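Local coordinates for protein HTH-type transcriptional activator AmpR (Citrobacter freundii, PDB 3KOS) that regulates transcription of the AmpC beta-lactamase gene as a DNA-binding LysR-type activator, of which this chain is the effector-binding domain, at residues G20-A23 against I24-F28; S46-N49 against N50-P54. All coordinates share one frame; numbering follows the deposited sequence.

Contact 1: G20-A23 against I24-F28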
loop_
_atom_site.group_PDB
_atom_site.type_symbol
_atom_site.label_atom_id
_atom_site.label_comp_id
_atom_site.label_asym_id
_atom_site.label_seq_id
_atom_site.Cartn_x
_atom_site.Cartn_y
_atom_site.Cartn_z
ATOM N N GLY A 20 4.616 -3.891 3.364
ATOM C CA GLY A 20 4.016 -4.325 2.116
ATOM C C GLY A 20 4.987 -4.307 0.954
ATOM O O GLY A 20 4.979 -5.197 0.094
ATOM N N THR A 21 5.825 -3.278 0.924
ATOM C CA THR A 21 6.787 -3.116 -0.154
ATOM C C THR A 21 7.699 -4.335 -0.264
ATOM O O THR A 21 7.977 -4.826 -1.363
ATOM C CB THR A 21 7.606 -1.839 0.042
ATOM O OG1 THR A 21 6.712 -0.710 0.007
ATOM C CG2 THR A 21 8.640 -1.688 -1.064
ATOM N N PHE A 22 8.156 -4.826 0.877
ATOM C CA PHE A 22 9.001 -6.030 0.904
ATOM C C PHE A 22 8.228 -7.294 0.543
ATOM O O PHE A 22 8.769 -8.181 -0.111
ATOM C CB PHE A 22 9.649 -6.196 2.270
ATOM C CG PHE A 22 10.687 -7.294 2.335
ATOM C CD1 PHE A 22 10.331 -8.571 2.715
ATOM C CD2 PHE A 22 12.019 -7.031 2.040
ATOM C CE1 PHE A 22 11.282 -9.580 2.798
ATOM C CE2 PHE A 22 12.978 -8.038 2.116
ATOM C CZ PHE A 22 12.604 -9.314 2.494
ATOM N N ALA A 23 6.976 -7.394 0.993
ATOM C CA ALA A 23 6.160 -8.555 0.665
ATOM C C ALA A 23 6.005 -8.684 -0.850
ATOM O O ALA A 23 6.208 -9.757 -1.426
ATOM C CB ALA A 23 4.781 -8.440 1.343
ATOM N N ILE A 24 5.651 -7.582 -1.500
ATOM C CA ILE A 24 5.412 -7.606 -2.939
ATOM C C ILE A 24 6.716 -7.737 -3.731
ATOM O O ILE A 24 6.797 -8.474 -4.716
ATOM C CB ILE A 24 4.673 -6.323 -3.403
ATOM C CG1 ILE A 24 3.301 -6.218 -2.738
ATOM C CG2 ILE A 24 4.525 -6.309 -4.912
ATOM C CD1 ILE A 24 2.397 -7.454 -2.948
ATOM N N GLY A 25 7.743 -7.020 -3.293
ATOM C CA GLY A 25 8.949 -6.896 -4.087
ATOM C C GLY A 25 9.981 -7.976 -3.845
ATOM O O GLY A 25 10.910 -8.124 -4.633
ATOM N N CYS A 26 9.816 -8.735 -2.768
ATOM C CA CYS A 26 10.826 -9.729 -2.398
ATOM C C CYS A 26 10.259 -11.044 -1.851
ATOM O O CYS A 26 10.521 -12.117 -2.398
ATOM C CB CYS A 26 11.813 -9.118 -1.398
ATOM S SG CYS A 26 13.166 -10.232 -0.885
ATOM N N LEU A 27 9.491 -10.973 -0.767
ATOM C CA LEU A 27 9.099 -12.189 -0.052
ATOM C C LEU A 27 8.112 -13.085 -0.794
ATOM O O LEU A 27 8.295 -14.299 -0.852
ATOM C CB LEU A 27 8.535 -11.840 1.329
ATOM C CG LEU A 27 8.188 -13.047 2.197
ATOM C CD1 LEU A 27 9.449 -13.886 2.437
ATOM C CD2 LEU A 27 7.566 -12.577 3.509
ATOM N N PHE A 28 7.042 -12.504 -1.325
ATOM C CA PHE A 28 5.982 -13.317 -1.911
ATOM C C PHE A 28 6.483 -14.232 -3.030
ATOM O O PHE A 28 6.121 -15.404 -3.073
ATOM C CB PHE A 28 4.799 -12.450 -2.378
ATOM C CG PHE A 28 3.916 -11.965 -1.258
ATOM C CD1 PHE A 28 4.119 -12.390 0.041
ATOM C CD2 PHE A 28 2.868 -11.081 -1.513
ATOM C CE1 PHE A 28 3.298 -11.941 1.076
ATOM C CE2 PHE A 28 2.049 -10.638 -0.495
ATOM C CZ PHE A 28 2.260 -11.059 0.797
#

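Contact 2: S46-N49 against N50-P54. With GOL (glycerol), chain G.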
loop_
_atom_site.group_PDB
_atom_site.type_symbol
_atom_site.label_atom_id
_atom_site.label_comp_id
_atom_site.label_asym_id
_atom_site.label_seq_id
_atom_site.Cartn_x
_atom_site.Cartn_y
_atom_site.Cartn_z
ATOM N N SER A 46 0.914 -11.237 7.384
ATOM C CA SER A 46 0.084 -10.039 7.281
ATOM C C SER A 46 0.998 -8.906 6.850
ATOM O O SER A 46 2.199 -8.970 7.091
ATOM C CB SER A 46 -0.578 -9.720 8.623
ATOM O OG SER A 46 0.397 -9.514 9.629
ATOM N N THR A 47 0.455 -7.895 6.177
ATOM C CA THR A 47 1.285 -6.776 5.749
ATOM C C THR A 47 0.980 -5.529 6.569
ATOM O O THR A 47 -0.101 -5.393 7.144
ATOM C CB THR A 47 1.116 -6.452 4.237
ATOM O OG1 THR A 47 -0.222 -6.010 3.994
ATOM C CG2 THR A 47 1.416 -7.686 3.385
ATOM N N HIS A 48 1.942 -4.619 6.611
ATOM C CA HIS A 48 1.781 -3.360 7.327
ATOM C C HIS A 48 2.489 -2.256 6.546
ATOM O O HIS A 48 3.139 -2.531 5.530
ATOM C CB HIS A 48 2.317 -3.475 8.767
ATOM C CG HIS A 48 3.752 -3.913 8.866
ATOM N ND1 HIS A 48 4.810 -3.065 8.612
ATOM C CD2 HIS A 48 4.305 -5.096 9.232
ATOM C CE1 HIS A 48 5.947 -3.710 8.799
ATOM N NE2 HIS A 48 5.668 -4.943 9.173
ATOM N N ASN A 49 2.336 -1.006 6.985
ATOM C CA ASN A 49 2.975 0.102 6.285
ATOM C C ASN A 49 4.208 0.633 7.015
ATOM O O ASN A 49 4.517 1.831 6.966
ATOM C CB ASN A 49 1.964 1.225 5.977
ATOM C CG ASN A 49 1.435 1.913 7.229
ATOM O OD1 ASN A 49 1.734 1.516 8.355
ATOM N ND2 ASN A 49 0.650 2.968 7.030
ATOM N N ASN A 50 4.905 -0.273 7.693
ATOM C CA ASN A 50 6.113 0.049 8.446
ATOM C C ASN A 50 5.869 0.708 9.796
ATOM O O ASN A 50 6.805 0.881 10.570
ATOM C CB ASN A 50 7.095 0.896 7.638
ATOM C CG ASN A 50 8.525 0.465 7.860
ATOM O OD1 ASN A 50 8.844 -0.714 7.702
ATOM N ND2 ASN A 50 9.390 1.401 8.225
ATOM N N ARG A 51 4.625 1.092 10.056
ATOM C CA ARG A 51 4.219 1.543 11.389
ATOM C C ARG A 51 3.394 0.439 11.978
ATOM O O ARG A 51 2.245 0.210 11.571
ATOM C CB ARG A 51 3.378 2.820 11.336
ATOM C CG ARG A 51 4.145 4.031 10.906
ATOM C CD ARG A 51 4.303 4.022 9.406
ATOM N NE ARG A 51 4.817 5.292 8.913
ATOM C CZ ARG A 51 5.063 5.541 7.632
ATOM N NH1 ARG A 51 4.822 4.610 6.716
ATOM N NH2 ARG A 51 5.553 6.719 7.268
ATOM N N VAL A 52 3.985 -0.262 12.932
ATOM C CA VAL A 52 3.389 -1.474 13.436
ATOM C C VAL A 52 3.842 -1.708 14.868
ATOM O O VAL A 52 4.932 -1.299 15.265
ATOM C CB VAL A 52 3.777 -2.674 12.550
ATOM C CG1 VAL A 52 5.279 -2.887 12.568
ATOM C CG2 VAL A 52 3.028 -3.926 12.974
ATOM N N ASP A 53 2.975 -2.343 15.636
ATOM C CA ASP A 53 3.246 -2.668 17.024
ATOM C C ASP A 53 3.166 -4.179 17.143
ATOM O O ASP A 53 2.071 -4.741 17.246
ATOM C CB ASP A 53 2.193 -2.020 17.919
ATOM C CG ASP A 53 2.486 -2.200 19.395
ATOM O OD1 ASP A 53 3.079 -3.235 19.772
ATOM O OD2 ASP A 53 2.106 -1.305 20.180
ATOM N N PRO A 54 4.327 -4.848 17.110
ATOM C CA PRO A 54 4.357 -6.316 17.116
ATOM C C PRO A 54 3.616 -6.914 18.304
ATOM O O PRO A 54 2.881 -7.892 18.148
ATOM C CB PRO A 54 5.851 -6.645 17.222
ATOM C CG PRO A 54 6.567 -5.429 16.844
ATOM C CD PRO A 54 5.672 -4.251 17.083
HETATM C C1 GOL G . -0.111 -1.541 9.519
HETATM O O1 GOL G . 0.672 -0.571 9.785
HETATM C C2 GOL G . -1.110 -1.971 10.535
HETATM O O2 GOL G . -0.664 -3.247 10.687
HETATM C C3 GOL G . -1.199 -1.287 11.890
HETATM O O3 GOL G . -1.235 0.110 11.929
#

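Contact 1: G20-A23 against I24-F28
Ile24 N and Gly25 N make ordinary i to i+4 helix bonds to Gly20 O and Thr21 O, but Leu27 N and Phe28 N each reach back five residues, to Phe22 O and Ala23 O. This is a pi-type turn near the start of helix 20-37, the helix of a beta-alpha-beta unit in the LysR effector-binding domain. Phe22 O lies where the two patterns meet and takes two donors. Leu27 N reaches Phe22 O at 3.0 Å in a nearly straight bond (168° at the hydrogen). Cys26 N is 2.9 Å from Phe22 O, above the carbonyl plane, with a more bent bond of 131°.

The Phe22 side chain meets Cys26 at i+4 and Leu27 at i+5. Cys26 CB sits over the centre of one face of the Phe22 ring, a CH-pi contact 3.9 Å from the centroid. With SG anti to the backbone N (chi1 -178°), Cys26 turns its sulfur to that ring in an oblique sulfur-aromatic contact, SG 3.5 Å from Phe22 CZ. Leu27 CB adds apolar packing against Phe22 CE1 at 3.8 Å. Tyr182 also meets the Phe22 ring, with the two planes inclined.

Ala23 and Phe28 are five residues apart, as Phe22 and Leu27 are. Met134 of the second subunit packs on Phe28. Ala23 CB lies over one face of the Phe28 ring, offset toward its rim and 3.7 Å from CZ.

Contact 2: S46-N49 against N50-P54
His48 and Asn50 meet through a hydrogen bond at the edge of the imidazole. His48 ends strand 41-48, and the chain turns here into the loop before helix 54-57. Asn50 N points at His48 ND1 from within the ring plane, at 2.9 Å. With CG between the backbone N and the carbonyl carbon (chi1 56°), the His48 ring lies beside the turning chain, where ND1 meets Asn50 N. Val52 covers one face of the imidazole. Its CG1 stands over the ring centre, a CH-pi contact 3.9 Å from the centroid.

Arg51 bonds Asn49 twice, through NH1 to the backbone O and, weakly, through its backbone N to OD1. The Arg51 chain bends at chi2 and brings NH1 to Asn49 O, 2.8 Å away. The bond lies nearly along the C=O axis, with the oxygen at the edge of the guanidinium. The weak bond from Arg51 N to Asn49 OD1 is 3.4 Å long, the pattern of a loose Asx turn. A glycerol, probably from the crystallisation liquor, has O1 2.7 Å from Asn49 OD1. The same O1 also lies close to Arg51 O.

Asn50 has a positive phi of 78°, which lets the chain turn after the strand. Its amide oxygen accepts Tyr65 N from strand 61-66.

Because a backbone N-H fills ND1, His48 is probably neutral with its proton on NE2. This agrees with the weak NE2 bond to Gly17 O.

In the fold
From the N terminus, strand 12-19 leads into helix 20-37, where contact 1 spans the first turns, including a wider pi-type turn. The helix carries the chain back, and strand 41-48, parallel to 12-19, leads to contact 2, which closes the short turn leaving that strand. The contacts are local and in series, so neither nests in nor crosses the other. They meet through the backbone: Gly20 N lies 3.0 Å from His48 O, probably hydrogen-bonded. Ala23 CB also packs near Thr47 CG2. The helix start is thus joined to the end of strand 41-48, outermost in this chain's sheet, whose Thr47 makes backbone hydrogen bonds to the second subunit. Both contacts touch that subunit.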